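Local coordinates for PhnB protein (Bacillus cereus, PDB 3OMS), which is of unknown function but belongs to the PhnB-like branch of the glyoxalase superfamily and may act as a 3-demethylubiquinone-9 3-methyltransferase, at residues Ala21-Asn26 and Asp126-Ser131; Phe121-Leu124 and Val130-Gln133. One frame throughout, in Å; residues are numbered along the deposited sequence.

Contact 1 of 2, residues Ala21-Asn26 and Asp126-Ser131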
ATOM      1  N   ALA A  21      11.073  -6.709   9.485  1.00 29.47           N
ATOM      2  CA  ALA A  21      11.075  -5.392   8.822  1.00 29.32           C
ATOM      3  C   ALA A  21      12.469  -5.075   8.265  1.00 28.89           C
ATOM      4  O   ALA A  21      12.628  -4.647   7.123  1.00 28.42           O
ATOM      5  CB  ALA A  21      10.622  -4.267   9.776  1.00 27.08           C
ATOM      6  N   GLU A  22      13.486  -5.247   9.111  1.00 31.84           N
ATOM      7  CA  GLU A  22      14.821  -4.801   8.748  1.00 31.26           C
ATOM      8  C   GLU A  22      15.349  -5.658   7.594  1.00 31.96           C
ATOM      9  O   GLU A  22      15.882  -5.116   6.608  1.00 31.09           O
ATOM     10  CB  GLU A  22      15.770  -4.823   9.933  1.00 32.83           C
ATOM     11  CG  GLU A  22      17.169  -4.230   9.539  1.00 34.26           C
ATOM     12  CD  GLU A  22      18.055  -3.894  10.700  1.00 34.49           C
ATOM     13  OE1 GLU A  22      17.641  -4.068  11.880  1.00 34.28           O
ATOM     14  OE2 GLU A  22      19.189  -3.423  10.435  1.00 33.47           O
ATOM     15  N   GLU A  23      15.193  -6.990   7.703  1.00 31.52           N
ATOM     16  CA  GLU A  23      15.595  -7.868   6.619  1.00 32.69           C
ATOM     17  C   GLU A  23      14.862  -7.504   5.317  1.00 30.47           C
ATOM     18  O   GLU A  23      15.448  -7.483   4.234  1.00 29.39           O
ATOM     19  CB  GLU A  23      15.310  -9.325   7.002  1.00 34.62           C
ATOM     20  CG  GLU A  23      15.785 -10.383   6.007  1.00 38.36           C
ATOM     21  CD  GLU A  23      15.169 -11.750   6.378  1.00 41.46           C
ATOM     22  OE1 GLU A  23      15.495 -12.257   7.458  1.00 44.67           O
ATOM     23  OE2 GLU A  23      14.325 -12.254   5.645  1.00 41.24           O
ATOM     24  N   ALA A  24      13.569  -7.226   5.437  1.00 30.21           N
ATOM     25  CA  ALA A  24      12.732  -6.938   4.280  1.00 29.01           C
ATOM     26  C   ALA A  24      13.163  -5.676   3.605  1.00 27.85           C
ATOM     27  O   ALA A  24      13.354  -5.631   2.368  1.00 27.82           O
ATOM     28  CB  ALA A  24      11.235  -6.836   4.710  1.00 30.09           C
HETATM   29  N   MSE A  25      13.409  -4.639   4.421  1.00 28.04           N
HETATM   30  CA  MSE A  25      13.897  -3.377   3.906  1.00 29.54           C
HETATM   31  C   MSE A  25      15.240  -3.485   3.211  1.00 30.30           C
HETATM   32  O   MSE A  25      15.455  -2.922   2.135  1.00 30.95           O
HETATM   33  CB  MSE A  25      14.022  -2.388   5.079  1.00 29.72           C
HETATM   34  CG  MSE A  25      14.249  -1.017   4.750  1.00 35.29           C
HETATM   35 SE   MSE A  25      13.730   0.037   6.393  0.65 34.42          SE
HETATM   36  CE  MSE A  25      14.964  -0.847   7.660  1.00 38.47           C
ATOM     37  N   ASN A  26      16.169  -4.198   3.835  1.00 30.57           N
ATOM     38  CA  ASN A  26      17.458  -4.433   3.192  1.00 33.03           C
ATOM     39  C   ASN A  26      17.289  -5.141   1.841  1.00 32.17           C
ATOM     40  O   ASN A  26      17.968  -4.809   0.857  1.00 33.61           O
ATOM     41  CB  ASN A  26      18.422  -5.166   4.157  1.00 34.74           C
ATOM     42  CG  ASN A  26      19.070  -4.188   5.166  1.00 37.07           C
ATOM     43  OD1 ASN A  26      19.905  -3.401   4.802  1.00 45.48           O
ATOM     44  ND2 ASN A  26      18.659  -4.232   6.388  1.00 45.28           N
ATOM     45  N   ASP A 126       5.818 -11.905  -2.188  1.00 25.07           N
ATOM     46  CA  ASP A 126       7.198 -12.221  -1.854  1.00 25.27           C
ATOM     47  C   ASP A 126       7.264 -13.105  -0.587  1.00 25.47           C
ATOM     48  O   ASP A 126       6.235 -13.495   0.006  1.00 27.16           O
ATOM     49  CB  ASP A 126       8.034 -10.936  -1.784  1.00 24.66           C
ATOM     50  CG  ASP A 126       7.676 -10.067  -0.595  1.00 25.16           C
ATOM     51  OD1 ASP A 126       7.023 -10.620   0.335  1.00 24.13           O
ATOM     52  OD2 ASP A 126       8.094  -8.875  -0.601  1.00 26.42           O
ATOM     53  N   LYS A 127       8.468 -13.455  -0.189  1.00 28.72           N
ATOM     54  CA  LYS A 127       8.677 -14.350   0.942  1.00 30.25           C
ATOM     55  C   LYS A 127       8.091 -13.796   2.246  1.00 31.22           C
ATOM     56  O   LYS A 127       7.963 -14.526   3.221  1.00 30.89           O
ATOM     57  CB  LYS A 127      10.165 -14.664   1.137  1.00 31.75           C
ATOM     58  CG  LYS A 127      11.064 -13.508   1.595  1.00 33.64           C
ATOM     59  CD  LYS A 127      12.512 -13.935   1.776  1.00 40.27           C
ATOM     60  CE  LYS A 127      13.269 -14.105   0.444  1.00 44.48           C
ATOM     61  NZ  LYS A 127      13.561 -12.900  -0.405  1.00 42.56           N
ATOM     62  N   TYR A 128       7.853 -12.486   2.297  1.00 30.28           N
ATOM     63  CA  TYR A 128       7.264 -11.868   3.483  1.00 31.26           C
ATOM     64  C   TYR A 128       5.759 -11.789   3.405  1.00 30.69           C
ATOM     65  O   TYR A 128       5.119 -11.344   4.355  1.00 32.17           O
ATOM     66  CB  TYR A 128       7.894 -10.460   3.702  1.00 31.28           C
ATOM     67  CG  TYR A 128       9.403 -10.485   3.737  1.00 30.30           C
ATOM     68  CD1 TYR A 128      10.077 -11.008   4.834  1.00 32.57           C
ATOM     69  CD2 TYR A 128      10.162 -10.054   2.648  1.00 29.13           C
ATOM     70  CE1 TYR A 128      11.453 -11.087   4.861  1.00 34.63           C
ATOM     71  CE2 TYR A 128      11.497 -10.125   2.675  1.00 30.51           C
ATOM     72  CZ  TYR A 128      12.154 -10.642   3.778  1.00 32.45           C
ATOM     73  OH  TYR A 128      13.528 -10.728   3.783  1.00 37.63           O
ATOM     74  N   GLY A 129       5.183 -12.136   2.252  1.00 29.43           N
ATOM     75  CA  GLY A 129       3.774 -12.050   2.024  1.00 29.78           C
ATOM     76  C   GLY A 129       3.301 -10.771   1.337  1.00 27.41           C
ATOM     77  O   GLY A 129       2.100 -10.646   1.027  1.00 27.91           O
ATOM     78  N   VAL A 130       4.222  -9.860   1.055  1.00 25.84           N
ATOM     79  CA  VAL A 130       3.909  -8.590   0.401  1.00 25.47           C
ATOM     80  C   VAL A 130       3.651  -8.811  -1.092  1.00 25.25           C
ATOM     81  O   VAL A 130       4.417  -9.546  -1.751  1.00 23.95           O
ATOM     82  CB  VAL A 130       5.032  -7.549   0.560  1.00 24.53           C
ATOM     83  CG1 VAL A 130       4.718  -6.251  -0.306  1.00 25.25           C
ATOM     84  CG2 VAL A 130       5.179  -7.201   2.030  1.00 25.15           C
ATOM     85  N   SER A 131       2.538  -8.270  -1.599  1.00 23.43           N
ATOM     86  CA  SER A 131       2.113  -8.540  -2.993  1.00 23.98           C
ATOM     87  C   SER A 131       2.673  -7.478  -3.950  1.00 25.36           C
ATOM     88  O   SER A 131       2.495  -6.225  -3.751  1.00 25.05           O
ATOM     89  CB  SER A 131       0.616  -8.551  -3.079  1.00 25.22           C
ATOM     90  OG  SER A 131       0.129  -9.218  -4.230  1.00 25.21           O
TER
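Tyr128 reaches across to helix 21-29 and meets Glu23 and Ala24 on it. Tyr128 lies in the type I turn Asp126-Gly129, the hairpin turn between strands 121-125 and 131-136. In this glyoxalase-superfamily protein, with its two four-stranded sheets, the contact joins helix 21-29 to the hairpin turn of the sheet holding those strands. Tyr128 OH donates to Glu23 OE2 at a short 2.5 Å. Glu23 OE2 accepts through its anti lone pair and sits at the ring edge, in the ring plane. The carboxylate is turned 53° from the ring. Glu23 CG is anti to its backbone N (chi1 -175°) and the chain runs extended, which carries the carboxylate out to the phenol. Ala24 CB lies over the centre of one ring face, 3.9 Å from the ring centroid of Tyr128, as a CH-pi contact. Lys127 CG covers the opposite face near the rim. Phe27 and Tyr28 of the same helix also touch Tyr128. Behind the ring, Asp126 holds the turn. Its OD2 bonds to Tyr28 OH. Gly129 N closes the turn on Asp126 O at 2.8 Å. Asp126 OD1 forms an Asx turn with Tyr128 N, 2.8 Å away. Val130 N also bonds to Asp126 OD1, at 3.0 Å, and the two N-H groups come from opposite faces of the carboxylate.

Contact 2 of 2, residues Phe121-Leu124 and Val130-Gln133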
ATOM      1  N   PHE A 121       4.151  -9.055 -17.916  1.00 37.07           N
ATOM      2  CA  PHE A 121       3.500  -8.810 -16.619  1.00 34.06           C
ATOM      3  C   PHE A 121       3.571 -10.031 -15.725  1.00 32.70           C
ATOM      4  O   PHE A 121       3.492 -11.182 -16.198  1.00 31.55           O
ATOM      5  CB  PHE A 121       2.029  -8.459 -16.817  1.00 34.22           C
ATOM      6  CG  PHE A 121       1.246  -8.339 -15.531  1.00 34.62           C
ATOM      7  CD1 PHE A 121       1.212  -7.123 -14.842  1.00 34.45           C
ATOM      8  CD2 PHE A 121       0.511  -9.422 -15.040  1.00 34.71           C
ATOM      9  CE1 PHE A 121       0.469  -6.978 -13.653  1.00 32.87           C
ATOM     10  CE2 PHE A 121      -0.235  -9.293 -13.853  1.00 33.87           C
ATOM     11  CZ  PHE A 121      -0.260  -8.053 -13.165  1.00 33.18           C
ATOM     12  N   GLY A 122       3.703  -9.789 -14.429  1.00 29.91           N
ATOM     13  CA  GLY A 122       3.584 -10.862 -13.449  1.00 29.54           C
ATOM     14  C   GLY A 122       3.099 -10.345 -12.130  1.00 28.43           C
ATOM     15  O   GLY A 122       3.191  -9.128 -11.838  1.00 27.83           O
ATOM     16  N   TRP A 123       2.627 -11.264 -11.294  1.00 27.74           N
ATOM     17  CA  TRP A 123       2.053 -10.902  -9.991  1.00 26.69           C
ATOM     18  C   TRP A 123       2.452 -11.998  -9.022  1.00 26.66           C
ATOM     19  O   TRP A 123       2.308 -13.184  -9.304  1.00 26.84           O
ATOM     20  CB  TRP A 123       0.525 -10.801 -10.081  1.00 28.05           C
ATOM     21  CG  TRP A 123      -0.157 -10.091  -8.955  1.00 29.85           C
ATOM     22  CD1 TRP A 123       0.318  -9.854  -7.711  1.00 31.41           C
ATOM     23  CD2 TRP A 123      -1.470  -9.515  -8.995  1.00 38.33           C
ATOM     24  NE1 TRP A 123      -0.628  -9.203  -6.951  1.00 32.52           N
ATOM     25  CE2 TRP A 123      -1.734  -8.982  -7.722  1.00 36.57           C
ATOM     26  CE3 TRP A 123      -2.440  -9.385  -9.997  1.00 40.22           C
ATOM     27  CZ2 TRP A 123      -2.927  -8.277  -7.426  1.00 40.09           C
ATOM     28  CZ3 TRP A 123      -3.649  -8.725  -9.690  1.00 43.69           C
ATOM     29  CH2 TRP A 123      -3.871  -8.183  -8.412  1.00 41.90           C
ATOM     30  N   LEU A 124       3.015 -11.598  -7.900  1.00 25.87           N
ATOM     31  CA  LEU A 124       3.438 -12.558  -6.885  1.00 25.23           C
ATOM     32  C   LEU A 124       3.271 -11.997  -5.494  1.00 25.72           C
ATOM     33  O   LEU A 124       3.017 -10.773  -5.332  1.00 25.47           O
ATOM     34  CB  LEU A 124       4.916 -12.903  -7.098  1.00 25.73           C
ATOM     35  CG  LEU A 124       5.977 -11.779  -7.202  1.00 27.41           C
ATOM     36  CD1 LEU A 124       6.260 -11.226  -5.779  1.00 28.43           C
ATOM     37  CD2 LEU A 124       7.269 -12.349  -7.812  1.00 29.47           C
ATOM     38  N   VAL A 130       4.222  -9.860   1.055  1.00 25.84           N
ATOM     39  CA  VAL A 130       3.909  -8.590   0.401  1.00 25.47           C
ATOM     40  C   VAL A 130       3.651  -8.811  -1.092  1.00 25.25           C
ATOM     41  O   VAL A 130       4.417  -9.546  -1.751  1.00 23.95           O
ATOM     42  CB  VAL A 130       5.032  -7.549   0.560  1.00 24.53           C
ATOM     43  CG1 VAL A 130       4.718  -6.251  -0.306  1.00 25.25           C
ATOM     44  CG2 VAL A 130       5.179  -7.201   2.030  1.00 25.15           C
ATOM     45  N   SER A 131       2.538  -8.270  -1.599  1.00 23.43           N
ATOM     46  CA  SER A 131       2.113  -8.540  -2.993  1.00 23.98           C
ATOM     47  C   SER A 131       2.673  -7.478  -3.950  1.00 25.36           C
ATOM     48  O   SER A 131       2.495  -6.225  -3.751  1.00 25.05           O
ATOM     49  CB  SER A 131       0.616  -8.551  -3.079  1.00 25.22           C
ATOM     50  OG  SER A 131       0.129  -9.218  -4.230  1.00 25.21           O
ATOM     51  N   TRP A 132       3.312  -7.984  -5.003  1.00 25.93           N
ATOM     52  CA  TRP A 132       3.953  -7.167  -6.023  1.00 25.77           C
ATOM     53  C   TRP A 132       3.449  -7.525  -7.429  1.00 26.88           C
ATOM     54  O   TRP A 132       3.334  -8.723  -7.808  1.00 25.65           O
ATOM     55  CB  TRP A 132       5.442  -7.422  -6.010  1.00 26.74           C
ATOM     56  CG  TRP A 132       6.197  -7.043  -4.789  1.00 24.28           C
ATOM     57  CD1 TRP A 132       6.369  -7.804  -3.684  1.00 24.50           C
ATOM     58  CD2 TRP A 132       6.945  -5.836  -4.569  1.00 24.32           C
ATOM     59  NE1 TRP A 132       7.181  -7.165  -2.789  1.00 25.11           N
ATOM     60  CE2 TRP A 132       7.532  -5.940  -3.292  1.00 23.36           C
ATOM     61  CE3 TRP A 132       7.179  -4.689  -5.327  1.00 25.60           C
ATOM     62  CZ2 TRP A 132       8.357  -4.945  -2.752  1.00 28.89           C
ATOM     63  CZ3 TRP A 132       7.959  -3.674  -4.773  1.00 28.31           C
ATOM     64  CH2 TRP A 132       8.562  -3.823  -3.503  1.00 26.90           C
ATOM     65  N   GLN A 133       3.172  -6.475  -8.211  1.00 27.31           N
ATOM     66  CA  GLN A 133       2.836  -6.627  -9.622  1.00 28.70           C
ATOM     67  C   GLN A 133       3.938  -5.930 -10.381  1.00 29.29           C
ATOM     68  O   GLN A 133       4.436  -4.858  -9.993  1.00 29.60           O
ATOM     69  CB  GLN A 133       1.512  -5.964 -10.017  1.00 30.37           C
ATOM     70  CG  GLN A 133       0.272  -6.557  -9.347  1.00 29.44           C
ATOM     71  CD  GLN A 133      -0.978  -5.854  -9.804  1.00 30.49           C
ATOM     72  OE1 GLN A 133      -1.304  -5.850 -10.996  1.00 31.51           O
ATOM     73  NE2 GLN A 133      -1.684  -5.223  -8.861  1.00 27.24           N
TER
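The side chain of Gln133 lies flat along the indole of Trp123. Gln133 CG sits 3.4 Å from the centroid of the five-membered ring of Trp123, almost on the ring normal, as a CH-pi contact. Beyond it the amide stacks on the indole, with the planes 11° apart. With CG anti to the carbonyl carbon (chi1 -64°) and the chain extended beyond it, Gln133 carries its amide over the six-membered ring. Its NE2 is held by Ser84 of the neighbouring strand. Gln133 OE1 lies at the ring edge of Phe121, 3.3 Å from Phe121 CZ. At the indole edge, Trp123 NE1 donates to Ser131 OG at 2.8 Å, in the ring plane. Trp123, Ser131 and Gln133 belong to an antiparallel beta hairpin, strands 121-125 and 131-136. Trp123 and Gln133 form a non-hydrogen-bonded pair, and Leu124 and Trp132 a hydrogen-bonded one. Leu124 N gives to Trp132 O at 2.9 Å, and Trp132 N gives to Leu124 O at 2.8 Å. Both bonds are nearly straight. The other face, with Leu124 and Trp132, is looser between the strands. There Leu124 CD1 rests against Trp132 CB, at 3.9 Å, while the indole of Trp132 leads away to Asp126. Helix 92-103 covers this face. Trp123 is partly exposed, and on its side Met16 and Phe14 of the second subunit pack against Trp123 and Gln133 respectively.

Both contacts involve the hairpin of strands 121-125 and 131-136, and their centres are 13 Å apart. Contact 2 pairs the hairpin strands themselves, the two inner strands of the sheet 83-89, 131-136, 121-125, 107-111. Contact 1 uses the turn between them and brings in helix 21-29, about 100 residues earlier in the chain. Val130 and Ser131 belong to both. A probable hydrogen bond from Trp132 NE1 to Asp126 OD2 (2.9 Å) connects contact 2 to the turn of contact 1. The short-range pairing forms the centre of this sheet. The long-range contact ties its hairpin turn to helix 21-29, which packs on strands 37-42 and 54-61 of the other sheet. Val130 also packs on Met83 of the second subunit.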